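Local coordinates for putative ring-cleaving dioxygenase mhqO (Bacillus subtilis subsp. subtilis, PDB 3OAJ), which is a putative extradiol ring-cleavage dioxygenase that probably uses one iron(II) ion and may contribute to the breakdown of aromatic compounds, at residues 23-28 / 125-130; 166-171 / 199-204; 244-249 / 253-258; 285-290 / 299-304. One frame throughout, in Å; residues are numbered along the deposited sequence. Where two conformers were deposited one is given.

Contact 1: 23-28 / 125-130; sequences TDFYAG and LHLEIV
The phenol oxygen of Tyr-26 sits among three methyl groups: Tyr-26 OH lies 3.6 Å from Leu-127 CD1, 3.7 Å from Leu-127 CD2 and 3.9 Å from Leu-125 CD1. Its hydrogen-bond partner lies outside the two segments, where Tyr-26 OH meets Asp-121 OD2. The buried hydroxyl is therefore satisfied although the leucines pressing on it offer nothing polar. Tyr-26 and Leu-127 point at each other from the two segments, and Leu-127 CD2 reaches Tyr-26 CE1 at 4.1 Å from an oblique angle. The same methyl comes in at the edge of the Phe-25 ring, close to its plane, with Leu-127 CD2 4.0 Å from Phe-25 CE2. Phe-25 starts out toward the strand with CG anti to the backbone N (chi1 -165°), while Tyr-26 reaches it with its far end, its CG anti to the carbonyl carbon (chi1 -72°). Phe-25 CD2 lies over one face of the Tyr-26 ring, 3.8 Å above its plane and toward the rim. Tyr-85 of strand 79-87 touches both Tyr-26 and Leu-127. The result is helix-on-sheet packing in the vicinal oxygen chelate fold, with helix 19-29 against strand 126-131, both within the first VOC range.

Contact 2: 166-171 / 199-204; sequences KTADLL and IDLKLT
No flat group takes part where Leu-201 meets Thr-167 and Ala-168; faces and edges give way to methyls, with the two branches of the leucine dividing the work. Leu-201 CD1 approaches Thr-167 CG2 at 4.1 Å, and Leu-201 CD2 lies 3.8 Å from Ala-168 CB. The second branch also comes within 3.7 Å of the helix backbone, measured from Leu-201 CD2 to Ala-168 N, next to a residue whose side chain is a single methyl. Leu-201 holds its CG opposite the backbone N (chi1 168°), which carries both methyls out to the helix. Thr-167 turns its methyl to this apolar side, while its hydroxyl OG1 bonds to Ser-161 OG and Glu-259 OE2 beyond the contact. One helical turn on, Leu-171 CD1 touches Ile-199 CG2 at 4.2 Å; the far end of the isoleucine leads off from the helix. The two short segments run nearly antiparallel, their axes 160° apart in direction and 9.8 Å apart at closest. Helix 164-174 thus lies against strand 198-202, with Tyr-189 of strand 186-190 touching Ala-168 and Leu-171 on one flank of that strand, and Leu-159 of strand 153-160 touching Leu-171 and Ile-199 on the other.

Contact 3: 244-249 / 253-258; sequences TPVRDR and NAIYFR. With SO4 (sulfate ion), chain D.
Tyr-256 meets Thr-244, Arg-247 and Arg-249 in turn, along a beta hairpin at the edge of the sheet that carries the metal site. In that hairpin Arg-247 and Ala-254 exchange two backbone hydrogen bonds, and Asp-248 faces Asn-253 as the non-hydrogen-bonded pair. At the root of the tyrosine, Tyr-256 CB packs on Thr-244 CG2 at 3.9 Å. The backbones are joined there by Thr-244 N to Tyr-256 O, and Tyr-256 N donates 2.9 Å to Thr-244 OG1, so a threonine hydroxyl here stands in for a carbonyl. The same hydroxyl sits at the ring edge, Thr-244 OG1 lying 3.6 Å from Tyr-256 CD2, which also has Arg-247 NH1 at 3.8 Å, oblique to the ring. Next, Tyr-256 CE2 has Arg-249 NH2 at 3.7 Å. The tyrosine side chain comes within about 4 Å of the zinc ion held by His-11, His-218 and Glu-266. A bend at chi2 (-57°) brings the Arg-249 guanidinium side-on to the phenol, and three bonds fix its oxygen. Tyr-256 OH accepts from Arg-249 NE at 3.0 Å and from NH2, lying 1° out of the guanidinium plane, and donates to O1 of a sulfate, probably from the crystallisation liquor, at 2.8 Å.

Contact 4: 285-290 / 299-304; sequences EKLMLP and QIEQGL
Leu-287 and Leu-289 pack on Ile-300, Glu-301 and Leu-304 where an extended loop runs past the short C-terminal helix 297-303, a loop-on-helix contact well away from the metal site. Most of it is apolar. Leu-287 and Leu-304 meet end on through their methyls, with Leu-304 CD1 3.7 Å from Leu-287 CD2 and 4.0 Å from Leu-287 CD1. Leu-289 and Ile-300 meet in the same fashion through two pairs of methyls, CD2 of the leucine on CG2 of the isoleucine at 4.0 Å and the two CD1 atoms at 4.1 Å. Val-39 of strand 33-39 also touches Leu-289, and Tyr-293 touches Ile-300. No hydrogen bond joins the two segments directly; a polar link runs through Arg-297, whose NH2 forms a salt bridge with Glu-301 OE2 and also bonds to Leu-287 O. The remaining contact mixes the two kinds. Glu-301 is extended beyond CG (chi2 170°) and runs alongside Leu-287, pointing the other way, laying its methylene part along the leucine while the carboxylate goes on to the arginine. At this point Glu-301 CG lies 3.7 Å from Leu-287 CD2.

From the N terminus the four contacts follow in series, none nested in or crossing another. Contact 1 closes the longest loop, 96 residues, and joins helix 19-29 to strand 126-131 of the sheet that contact 2 also reaches through strand 198-202. Contact 2 closes 27 residues inside the second VOC range, and contact 3 is a hairpin with three residues between its segments, on the edge of the other sheet. These two touch, Leu-170 CD2 packing on Phe-257 CE2 at 4.1 Å. Contact 4, spanning eight residues, folds the C-terminal helix back on its preceding loop, beside strand 33-39, about 39 Å from contact 2 between centres.

Contact 1: 23-28 / 125-130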
loop_
_atom_site.group_PDB
_atom_site.type_symbol
_atom_site.label_atom_id
_atom_site.label_comp_id
_atom_site.label_asym_id
_atom_site.label_seq_id
_atom_site.Cartn_x
_atom_site.Cartn_y
_atom_site.Cartn_z
ATOM N N THR A 23 -9.626 -9.053 -6.077
ATOM C CA THR A 23 -9.769 -9.865 -4.879
ATOM C C THR A 23 -9.188 -11.270 -5.057
ATOM O O THR A 23 -8.546 -11.806 -4.134
ATOM C CB THR A 23 -11.266 -9.919 -4.442
ATOM O OG1 THR A 23 -11.716 -8.586 -4.172
ATOM C CG2 THR A 23 -11.464 -10.797 -3.213
ATOM N N ASP A 24 -9.445 -11.891 -6.212
ATOM C CA ASP A 24 -8.888 -13.218 -6.471
ATOM C C ASP A 24 -7.367 -13.187 -6.375
ATOM O O ASP A 24 -6.766 -14.168 -5.938
ATOM C CB ASP A 24 -9.321 -13.748 -7.840
ATOM C CG ASP A 24 -10.768 -14.215 -7.874
ATOM O OD1 ASP A 24 -11.387 -14.407 -6.802
ATOM O OD2 ASP A 24 -11.268 -14.392 -8.999
ATOM N N PHE A 25 -6.737 -12.071 -6.739
ATOM C CA PHE A 25 -5.290 -12.011 -6.605
ATOM C C PHE A 25 -4.842 -11.758 -5.156
ATOM O O PHE A 25 -4.074 -12.550 -4.582
ATOM C CB PHE A 25 -4.665 -10.981 -7.548
ATOM C CG PHE A 25 -3.173 -11.146 -7.686
ATOM C CD1 PHE A 25 -2.651 -12.145 -8.502
ATOM C CD2 PHE A 25 -2.287 -10.305 -6.996
ATOM C CE1 PHE A 25 -1.292 -12.322 -8.616
ATOM C CE2 PHE A 25 -0.909 -10.482 -7.119
ATOM C CZ PHE A 25 -0.419 -11.478 -7.938
ATOM N N TYR A 26 -5.338 -10.674 -4.555
ATOM C CA TYR A 26 -4.850 -10.252 -3.240
ATOM C C TYR A 26 -5.286 -11.160 -2.101
ATOM O O TYR A 26 -4.481 -11.448 -1.214
ATOM C CB TYR A 26 -5.102 -8.745 -2.995
ATOM C CG TYR A 26 -4.161 -7.942 -3.865
ATOM C CD1 TYR A 26 -2.896 -7.563 -3.396
ATOM C CD2 TYR A 26 -4.510 -7.592 -5.175
ATOM C CE1 TYR A 26 -2.012 -6.894 -4.188
ATOM C CE2 TYR A 26 -3.618 -6.911 -5.990
ATOM C CZ TYR A 26 -2.372 -6.553 -5.480
ATOM O OH TYR A 26 -1.482 -5.867 -6.253
ATOM N N ALA A 27 -6.525 -11.669 -2.168
ATOM C CA ALA A 27 -6.991 -12.686 -1.209
ATOM C C ALA A 27 -6.668 -14.101 -1.684
ATOM O O ALA A 27 -6.055 -14.880 -0.948
ATOM C CB ALA A 27 -8.498 -12.540 -0.937
ATOM N N GLY A 28 -7.071 -14.434 -2.906
ATOM C CA GLY A 28 -6.910 -15.790 -3.440
ATOM C C GLY A 28 -5.469 -16.263 -3.565
ATOM O O GLY A 28 -5.118 -17.359 -3.117
ATOM N N LEU A 125 0.308 -3.800 -11.734
ATOM C CA LEU A 125 1.152 -3.225 -10.679
ATOM C C LEU A 125 2.386 -4.097 -10.471
ATOM O O LEU A 125 2.289 -5.325 -10.548
ATOM C CB LEU A 125 0.382 -3.120 -9.366
ATOM C CG LEU A 125 -0.851 -2.209 -9.302
ATOM C CD1 LEU A 125 -1.623 -2.389 -7.983
ATOM C CD2 LEU A 125 -0.428 -0.758 -9.498
ATOM N N HIS A 126 3.531 -3.462 -10.209
ATOM C CA HIS A 126 4.758 -4.211 -9.927
ATOM C C HIS A 126 4.868 -4.546 -8.449
ATOM O O HIS A 126 4.818 -3.637 -7.591
ATOM C CB HIS A 126 6.027 -3.430 -10.301
ATOM C CG HIS A 126 6.123 -3.004 -11.739
ATOM N ND1 HIS A 126 5.741 -3.809 -12.794
ATOM C CD2 HIS A 126 6.633 -1.876 -12.291
ATOM C CE1 HIS A 126 5.986 -3.183 -13.933
ATOM N NE2 HIS A 126 6.532 -2.010 -13.655
ATOM N N LEU A 127 5.041 -5.832 -8.146
ATOM C CA LEU A 127 5.143 -6.315 -6.772
ATOM C C LEU A 127 6.447 -7.078 -6.594
ATOM O O LEU A 127 7.035 -7.573 -7.575
ATOM C CB LEU A 127 3.971 -7.254 -6.463
ATOM C CG LEU A 127 2.589 -6.665 -6.151
ATOM C CD1 LEU A 127 2.005 -5.856 -7.298
ATOM C CD2 LEU A 127 1.638 -7.794 -5.717
ATOM N N GLU A 128 6.870 -7.238 -5.344
ATOM C CA GLU A 128 8.002 -8.104 -5.061
ATOM C C GLU A 128 7.830 -8.707 -3.686
ATOM O O GLU A 128 7.135 -8.131 -2.836
ATOM C CB GLU A 128 9.350 -7.371 -5.192
ATOM C CG GLU A 128 9.523 -6.248 -4.198
ATOM C CD GLU A 128 10.793 -5.428 -4.345
ATOM O OE1 GLU A 128 11.519 -5.510 -5.375
ATOM O OE2 GLU A 128 11.039 -4.650 -3.397
ATOM N N ILE A 129 8.456 -9.860 -3.484
ATOM C CA ILE A 129 8.487 -10.528 -2.184
ATOM C C ILE A 129 9.930 -10.701 -1.735
ATOM O O ILE A 129 10.784 -11.068 -2.542
ATOM C CB ILE A 129 7.720 -11.896 -2.239
ATOM C CG1 ILE A 129 6.215 -11.646 -2.226
ATOM C CG2 ILE A 129 8.086 -12.807 -1.073
ATOM C CD1 ILE A 129 5.382 -12.874 -2.616
ATOM N N VAL A 130 10.184 -10.409 -0.461
ATOM C CA VAL A 130 11.492 -10.555 0.166
ATOM C C VAL A 130 11.306 -11.211 1.522
ATOM O O VAL A 130 10.268 -11.015 2.147
ATOM C CB VAL A 130 12.197 -9.178 0.309
ATOM C CG1 VAL A 130 11.411 -8.207 1.218
ATOM C CG2 VAL A 130 13.644 -9.335 0.758
#

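Contact 2: 166-171 / 199-204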
loop_
_atom_site.group_PDB
_atom_site.type_symbol
_atom_site.label_atom_id
_atom_site.label_comp_id
_atom_site.label_asym_id
_atom_site.label_seq_id
_atom_site.Cartn_x
_atom_site.Cartn_y
_atom_site.Cartn_z
ATOM N N LYS A 166 15.746 15.691 -4.376
ATOM C CA LYS A 166 14.759 16.344 -3.527
ATOM C C LYS A 166 13.973 15.331 -2.702
ATOM O O LYS A 166 13.744 15.554 -1.523
ATOM C CB LYS A 166 13.808 17.233 -4.353
ATOM C CG LYS A 166 14.507 18.384 -5.073
ATOM C CD LYS A 166 13.722 19.666 -4.920
ATOM C CE LYS A 166 14.463 20.870 -5.518
ATOM N NZ LYS A 166 13.992 21.185 -6.891
ATOM N N THR A 167 13.571 14.223 -3.325
ATOM C CA THR A 167 12.902 13.134 -2.592
ATOM C C THR A 167 13.791 12.558 -1.488
ATOM O O THR A 167 13.318 12.327 -0.372
ATOM C CB THR A 167 12.389 12.028 -3.538
ATOM O OG1 THR A 167 11.645 12.648 -4.605
ATOM C CG2 THR A 167 11.522 11.024 -2.789
ATOM N N ALA A 168 15.080 12.377 -1.783
ATOM C CA ALA A 168 16.017 11.858 -0.779
ATOM C C ALA A 168 16.121 12.791 0.417
ATOM O O ALA A 168 16.120 12.343 1.566
ATOM C CB ALA A 168 17.408 11.626 -1.389
ATOM N N ASP A 169 16.224 14.085 0.128
ATOM C CA ASP A 169 16.352 15.119 1.148
ATOM C C ASP A 169 15.105 15.077 2.048
ATOM O O ASP A 169 15.203 15.071 3.279
ATOM C CB ASP A 169 16.509 16.475 0.442
ATOM C CG ASP A 169 16.847 17.621 1.384
ATOM O OD1 ASP A 169 17.431 17.402 2.462
ATOM O OD2 ASP A 169 16.544 18.774 1.007
ATOM N N LEU A 170 13.930 14.982 1.429
ATOM C CA LEU A 170 12.678 14.831 2.170
ATOM C C LEU A 170 12.659 13.583 3.071
ATOM O O LEU A 170 12.346 13.659 4.260
ATOM C CB LEU A 170 11.503 14.802 1.192
ATOM C CG LEU A 170 10.127 14.441 1.734
ATOM C CD1 LEU A 170 9.623 15.422 2.817
ATOM C CD2 LEU A 170 9.137 14.383 0.586
ATOM N N LEU A 171 12.983 12.423 2.503
ATOM C CA LEU A 171 12.960 11.185 3.272
ATOM C C LEU A 171 13.919 11.227 4.453
ATOM O O LEU A 171 13.548 10.850 5.580
ATOM C CB LEU A 171 13.300 10.015 2.355
ATOM C CG LEU A 171 12.212 9.639 1.347
ATOM C CD1 LEU A 171 12.757 8.650 0.329
ATOM C CD2 LEU A 171 10.958 9.093 2.059
ATOM N N ILE A 199 12.767 1.625 2.257
ATOM C CA ILE A 199 12.353 2.485 1.149
ATOM C C ILE A 199 13.502 2.718 0.166
ATOM O O ILE A 199 14.489 3.352 0.517
ATOM C CB ILE A 199 11.798 3.838 1.687
ATOM C CG1 ILE A 199 10.776 3.629 2.823
ATOM C CG2 ILE A 199 11.251 4.692 0.541
ATOM C CD1 ILE A 199 9.545 2.739 2.459
ATOM N N ASP A 200 13.370 2.180 -1.038
ATOM C CA ASP A 200 14.367 2.329 -2.082
ATOM C C ASP A 200 13.925 3.434 -3.013
ATOM O O ASP A 200 12.730 3.567 -3.309
ATOM C CB ASP A 200 14.555 1.020 -2.855
ATOM C CG ASP A 200 15.194 -0.059 -1.999
ATOM O OD1 ASP A 200 16.179 0.278 -1.307
ATOM O OD2 ASP A 200 14.706 -1.212 -1.993
ATOM N N LEU A 201 14.888 4.258 -3.411
ATOM C CA LEU A 201 14.641 5.372 -4.310
ATOM C C LEU A 201 15.557 5.186 -5.510
ATOM O O LEU A 201 16.780 5.090 -5.366
ATOM C CB LEU A 201 14.909 6.707 -3.590
ATOM C CG LEU A 201 14.974 7.998 -4.411
ATOM C CD1 LEU A 201 13.638 8.327 -5.078
ATOM C CD2 LEU A 201 15.406 9.152 -3.518
ATOM N N LYS A 202 14.956 5.127 -6.694
ATOM C CA LYS A 202 15.699 5.022 -7.935
ATOM C C LYS A 202 16.368 6.362 -8.228
ATOM O O LYS A 202 15.755 7.425 -8.103
ATOM C CB LYS A 202 14.778 4.588 -9.081
ATOM C CG LYS A 202 15.536 4.173 -10.341
ATOM C CD LYS A 202 14.631 3.426 -11.307
ATOM C CE LYS A 202 15.317 3.173 -12.654
ATOM N NZ LYS A 202 16.514 2.297 -12.583
ATOM N N LEU A 203 17.640 6.307 -8.598
ATOM C CA LEU A 203 18.429 7.530 -8.704
ATOM C C LEU A 203 18.421 8.152 -10.088
ATOM O O LEU A 203 18.803 9.316 -10.246
ATOM C CB LEU A 203 19.846 7.303 -8.191
ATOM C CG LEU A 203 19.864 7.220 -6.656
ATOM C CD1 LEU A 203 21.180 6.683 -6.170
ATOM C CD2 LEU A 203 19.555 8.565 -6.006
ATOM N N THR A 204 17.997 7.383 -11.083
ATOM C CA THR A 204 17.900 7.914 -12.439
ATOM C C THR A 204 16.446 7.918 -12.918
ATOM O O THR A 204 15.812 6.861 -12.984
ATOM C CB THR A 204 18.820 7.173 -13.444
ATOM O OG1 THR A 204 18.422 5.806 -13.563
ATOM C CG2 THR A 204 20.280 7.248 -13.010
#

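Contact 3: 244-249 / 253-258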
loop_
_atom_site.group_PDB
_atom_site.type_symbol
_atom_site.label_atom_id
_atom_site.label_comp_id
_atom_site.label_asym_id
_atom_site.label_seq_id
_atom_site.Cartn_x
_atom_site.Cartn_y
_atom_site.Cartn_z
ATOM N N THR A 244 -2.887 19.329 2.425
ATOM C CA THR A 244 -4.331 19.428 2.566
ATOM C C THR A 244 -4.757 19.601 4.019
ATOM O O THR A 244 -3.975 19.311 4.937
ATOM C CB THR A 244 -5.047 18.173 2.042
ATOM O OG1 THR A 244 -4.735 17.054 2.886
ATOM C CG2 THR A 244 -4.687 17.871 0.605
ATOM N N PRO A 245 -6.023 20.030 4.230
ATOM C CA PRO A 245 -6.609 19.875 5.548
ATOM C C PRO A 245 -6.696 18.403 5.940
ATOM O O PRO A 245 -6.572 17.506 5.082
ATOM C CB PRO A 245 -8.015 20.477 5.381
ATOM C CG PRO A 245 -7.929 21.331 4.169
ATOM C CD PRO A 245 -6.972 20.632 3.275
ATOM N N VAL A 246 -6.879 18.161 7.233
ATOM C CA VAL A 246 -7.145 16.816 7.718
ATOM C C VAL A 246 -8.506 16.375 7.203
ATOM O O VAL A 246 -9.500 17.109 7.340
ATOM C CB VAL A 246 -7.169 16.747 9.262
ATOM C CG1 VAL A 246 -7.540 15.341 9.734
ATOM C CG2 VAL A 246 -5.831 17.191 9.852
ATOM N N ARG A 247 -8.537 15.184 6.612
ATOM C CA ARG A 247 -9.751 14.542 6.145
ATOM C C ARG A 247 -9.999 13.274 6.933
ATOM O O ARG A 247 -9.118 12.423 7.044
ATOM C CB ARG A 247 -9.632 14.250 4.646
ATOM C CG ARG A 247 -9.640 15.539 3.822
ATOM C CD ARG A 247 -9.200 15.352 2.388
ATOM N NE ARG A 247 -9.124 16.661 1.740
ATOM C CZ ARG A 247 -8.479 16.913 0.606
ATOM N NH1 ARG A 247 -7.842 15.944 -0.036
ATOM N NH2 ARG A 247 -8.470 18.143 0.122
ATOM N N ASP A 248 -11.205 13.154 7.479
ATOM C CA ASP A 248 -11.619 11.958 8.219
ATOM C C ASP A 248 -11.998 10.828 7.246
ATOM O O ASP A 248 -13.009 10.923 6.533
ATOM C CB ASP A 248 -12.794 12.349 9.128
ATOM C CG ASP A 248 -13.357 11.183 9.923
ATOM O OD1 ASP A 248 -12.917 10.025 9.752
ATOM O OD2 ASP A 248 -14.270 11.445 10.738
ATOM N N ARG A 249 -11.175 9.780 7.185
ATOM C CA ARG A 249 -11.443 8.625 6.307
ATOM C C ARG A 249 -12.038 7.442 7.054
ATOM O O ARG A 249 -12.029 6.309 6.553
ATOM C CB ARG A 249 -10.175 8.196 5.551
ATOM C CG ARG A 249 -9.457 9.321 4.788
ATOM C CD ARG A 249 -10.371 9.994 3.776
ATOM N NE ARG A 249 -9.645 10.581 2.653
ATOM C CZ ARG A 249 -10.188 11.368 1.721
ATOM N NH1 ARG A 249 -11.472 11.712 1.782
ATOM N NH2 ARG A 249 -9.439 11.839 0.730
ATOM N N ASN A 253 -7.404 9.272 9.963
ATOM C CA ASN A 253 -7.434 10.628 9.414
ATOM C C ASN A 253 -6.234 10.772 8.478
ATOM O O ASN A 253 -5.198 10.135 8.688
ATOM C CB ASN A 253 -7.388 11.668 10.537
ATOM C CG ASN A 253 -8.657 11.672 11.383
ATOM O OD1 ASN A 253 -9.751 11.418 10.881
ATOM N ND2 ASN A 253 -8.506 11.917 12.682
ATOM N N ALA A 254 -6.402 11.582 7.438
ATOM C CA ALA A 254 -5.424 11.741 6.364
ATOM C C ALA A 254 -5.096 13.194 6.053
ATOM O O ALA A 254 -5.974 14.041 6.077
ATOM C CB ALA A 254 -5.947 11.083 5.101
ATOM N N ILE A 255 -3.816 13.461 5.778
ATOM C CA ILE A 255 -3.387 14.674 5.074
ATOM C C ILE A 255 -2.545 14.241 3.888
ATOM O O ILE A 255 -1.888 13.194 3.930
ATOM C CB ILE A 255 -2.587 15.651 5.971
ATOM C CG1 ILE A 255 -1.336 14.978 6.568
ATOM C CG2 ILE A 255 -3.486 16.175 7.089
ATOM C CD1 ILE A 255 -0.463 15.919 7.405
ATOM N N TYR A 256 -2.577 15.054 2.839
ATOM C CA TYR A 256 -1.867 14.747 1.582
ATOM C C TYR A 256 -0.956 15.894 1.161
ATOM O O TYR A 256 -1.297 17.069 1.322
ATOM C CB TYR A 256 -2.865 14.478 0.441
ATOM C CG TYR A 256 -3.907 13.412 0.742
ATOM C CD1 TYR A 256 -3.713 12.083 0.359
ATOM C CD2 TYR A 256 -5.081 13.733 1.440
ATOM C CE1 TYR A 256 -4.678 11.101 0.649
ATOM C CE2 TYR A 256 -6.042 12.774 1.730
ATOM C CZ TYR A 256 -5.834 11.459 1.340
ATOM O OH TYR A 256 -6.790 10.499 1.628
ATOM N N PHE A 257 0.182 15.540 0.571
ATOM C CA PHE A 257 1.058 16.538 -0.045
ATOM C C PHE A 257 1.828 15.909 -1.183
ATOM O O PHE A 257 2.336 14.781 -1.047
ATOM C CB PHE A 257 2.002 17.192 0.978
ATOM C CG PHE A 257 3.024 16.265 1.594
ATOM C CD1 PHE A 257 2.672 15.388 2.618
ATOM C CD2 PHE A 257 4.378 16.332 1.206
ATOM C CE1 PHE A 257 3.636 14.559 3.224
ATOM C CE2 PHE A 257 5.340 15.511 1.804
ATOM C CZ PHE A 257 4.968 14.632 2.815
ATOM N N ARG A 258 1.884 16.621 -2.308
ATOM C CA ARG A 258 2.700 16.160 -3.426
ATOM C C ARG A 258 4.123 16.606 -3.217
ATOM O O ARG A 258 4.390 17.795 -2.964
ATOM C CB ARG A 258 2.167 16.668 -4.770
ATOM C CG ARG A 258 2.770 15.856 -5.925
ATOM C CD ARG A 258 1.971 15.947 -7.172
ATOM N NE ARG A 258 0.621 15.407 -7.053
ATOM C CZ ARG A 258 0.261 14.163 -7.353
ATOM N NH1 ARG A 258 1.163 13.261 -7.762
ATOM N NH2 ARG A 258 -1.019 13.817 -7.250
HETATM S S SO4 D . -6.778 7.019 0.969
HETATM O O1 SO4 D . -6.732 8.203 0.113
HETATM O O2 SO4 D . -8.124 6.520 1.167
HETATM O O3 SO4 D . -5.932 5.944 0.449
HETATM O O4 SO4 D . -6.301 7.434 2.291
#

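Contact 4: 285-290 / 299-304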
loop_
_atom_site.group_PDB
_atom_site.type_symbol
_atom_site.label_atom_id
_atom_site.label_comp_id
_atom_site.label_asym_id
_atom_site.label_seq_id
_atom_site.Cartn_x
_atom_site.Cartn_y
_atom_site.Cartn_z
ATOM N N GLU A 285 -16.674 -7.849 5.817
ATOM C CA GLU A 285 -17.793 -8.695 5.363
ATOM C C GLU A 285 -18.974 -7.923 4.790
ATOM O O GLU A 285 -19.695 -8.437 3.932
ATOM C CB GLU A 285 -18.259 -9.628 6.484
ATOM C CG GLU A 285 -17.320 -10.807 6.687
ATOM C CD GLU A 285 -17.627 -11.621 7.928
ATOM O OE1 GLU A 285 -18.722 -11.459 8.513
ATOM O OE2 GLU A 285 -16.762 -12.435 8.313
ATOM N N LYS A 286 -19.161 -6.695 5.258
ATOM C CA LYS A 286 -20.291 -5.875 4.832
ATOM C C LYS A 286 -19.829 -4.597 4.155
ATOM O O LYS A 286 -18.756 -4.068 4.469
ATOM C CB LYS A 286 -21.171 -5.515 6.026
ATOM C CG LYS A 286 -21.911 -6.689 6.642
ATOM C CD LYS A 286 -22.774 -6.217 7.796
ATOM C CE LYS A 286 -21.902 -5.704 8.926
ATOM N NZ LYS A 286 -22.576 -4.688 9.775
ATOM N N LEU A 287 -20.640 -4.086 3.232
ATOM C CA LEU A 287 -20.354 -2.790 2.628
ATOM C C LEU A 287 -20.591 -1.673 3.646
ATOM O O LEU A 287 -21.734 -1.384 4.030
ATOM C CB LEU A 287 -21.196 -2.552 1.367
ATOM C CG LEU A 287 -20.918 -1.212 0.666
ATOM C CD1 LEU A 287 -19.563 -1.184 -0.066
ATOM C CD2 LEU A 287 -22.064 -0.810 -0.261
ATOM N N MET A 288 -19.500 -1.059 4.089
ATOM C CA MET A 288 -19.579 0.060 5.016
ATOM C C MET A 288 -19.581 1.361 4.231
ATOM O O MET A 288 -18.871 1.486 3.231
ATOM C CB MET A 288 -18.410 0.023 6.003
ATOM C CG MET A 288 -18.223 -1.327 6.695
ATOM S SD MET A 288 -19.747 -2.010 7.410
ATOM C CE MET A 288 -20.017 -0.808 8.702
ATOM N N LEU A 289 -20.384 2.325 4.670
ATOM C CA LEU A 289 -20.481 3.605 3.950
ATOM C C LEU A 289 -20.122 4.802 4.804
ATOM O O LEU A 289 -20.485 4.825 5.980
ATOM C CB LEU A 289 -21.900 3.802 3.413
ATOM C CG LEU A 289 -22.376 2.860 2.308
ATOM C CD1 LEU A 289 -23.824 3.153 1.944
ATOM C CD2 LEU A 289 -21.495 2.926 1.057
ATOM N N PRO A 290 -19.410 5.796 4.219
ATOM C CA PRO A 290 -19.317 7.091 4.890
ATOM C C PRO A 290 -20.756 7.523 5.203
ATOM O O PRO A 290 -21.632 7.412 4.338
ATOM C CB PRO A 290 -18.651 7.984 3.841
ATOM C CG PRO A 290 -17.841 7.044 2.979
ATOM C CD PRO A 290 -18.653 5.771 2.949
ATOM N N GLN A 299 -29.122 3.585 -4.096
ATOM C CA GLN A 299 -28.429 4.085 -5.290
ATOM C C GLN A 299 -27.030 3.493 -5.407
ATOM O O GLN A 299 -26.590 3.085 -6.489
ATOM C CB GLN A 299 -28.314 5.616 -5.224
ATOM C CG GLN A 299 -29.303 6.416 -6.081
ATOM C CD GLN A 299 -30.726 5.895 -6.020
ATOM O OE1 GLN A 299 -31.020 4.817 -6.529
ATOM N NE2 GLN A 299 -31.621 6.673 -5.425
ATOM N N ILE A 300 -26.343 3.445 -4.270
ATOM C CA ILE A 300 -24.950 3.033 -4.206
ATOM C C ILE A 300 -24.777 1.538 -4.464
ATOM O O ILE A 300 -23.993 1.141 -5.337
ATOM C CB ILE A 300 -24.324 3.457 -2.862
ATOM C CG1 ILE A 300 -24.241 4.985 -2.804
ATOM C CG2 ILE A 300 -22.949 2.822 -2.670
ATOM C CD1 ILE A 300 -24.230 5.543 -1.411
ATOM N N GLU A 301 -25.512 0.719 -3.720
ATOM C CA GLU A 301 -25.447 -0.727 -3.895
ATOM C C GLU A 301 -25.903 -1.175 -5.296
ATOM O O GLU A 301 -25.261 -2.041 -5.899
ATOM C CB GLU A 301 -26.213 -1.455 -2.787
ATOM C CG GLU A 301 -25.499 -1.489 -1.437
ATOM C CD GLU A 301 -26.374 -2.009 -0.295
ATOM O OE1 GLU A 301 -27.609 -2.130 -0.466
ATOM O OE2 GLU A 301 -25.829 -2.290 0.790
ATOM N N GLN A 302 -26.966 -0.565 -5.833
ATOM C CA GLN A 302 -27.469 -0.899 -7.174
ATOM C C GLN A 302 -26.388 -0.779 -8.245
ATOM O O GLN A 302 -26.433 -1.451 -9.273
ATOM C CB GLN A 302 -28.652 -0.001 -7.551
ATOM C CG GLN A 302 -29.981 -0.416 -6.940
ATOM C CD GLN A 302 -31.125 0.468 -7.391
ATOM O OE1 GLN A 302 -30.917 1.475 -8.066
ATOM N NE2 GLN A 302 -32.344 0.096 -7.017
ATOM N N GLY A 303 -25.418 0.093 -7.999
ATOM C CA GLY A 303 -24.371 0.367 -8.968
ATOM C C GLY A 303 -23.089 -0.430 -8.804
ATOM O O GLY A 303 -22.261 -0.432 -9.711
ATOM N N LEU A 304 -22.908 -1.094 -7.662
ATOM C CA LEU A 304 -21.639 -1.792 -7.392
ATOM C C LEU A 304 -21.660 -3.222 -7.916
ATOM O O LEU A 304 -22.672 -3.918 -7.806
ATOM C CB LEU A 304 -21.285 -1.768 -5.893
ATOM C CG LEU A 304 -20.938 -0.416 -5.257
ATOM C CD1 LEU A 304 -20.887 -0.555 -3.747
ATOM C CD2 LEU A 304 -19.625 0.142 -5.777
#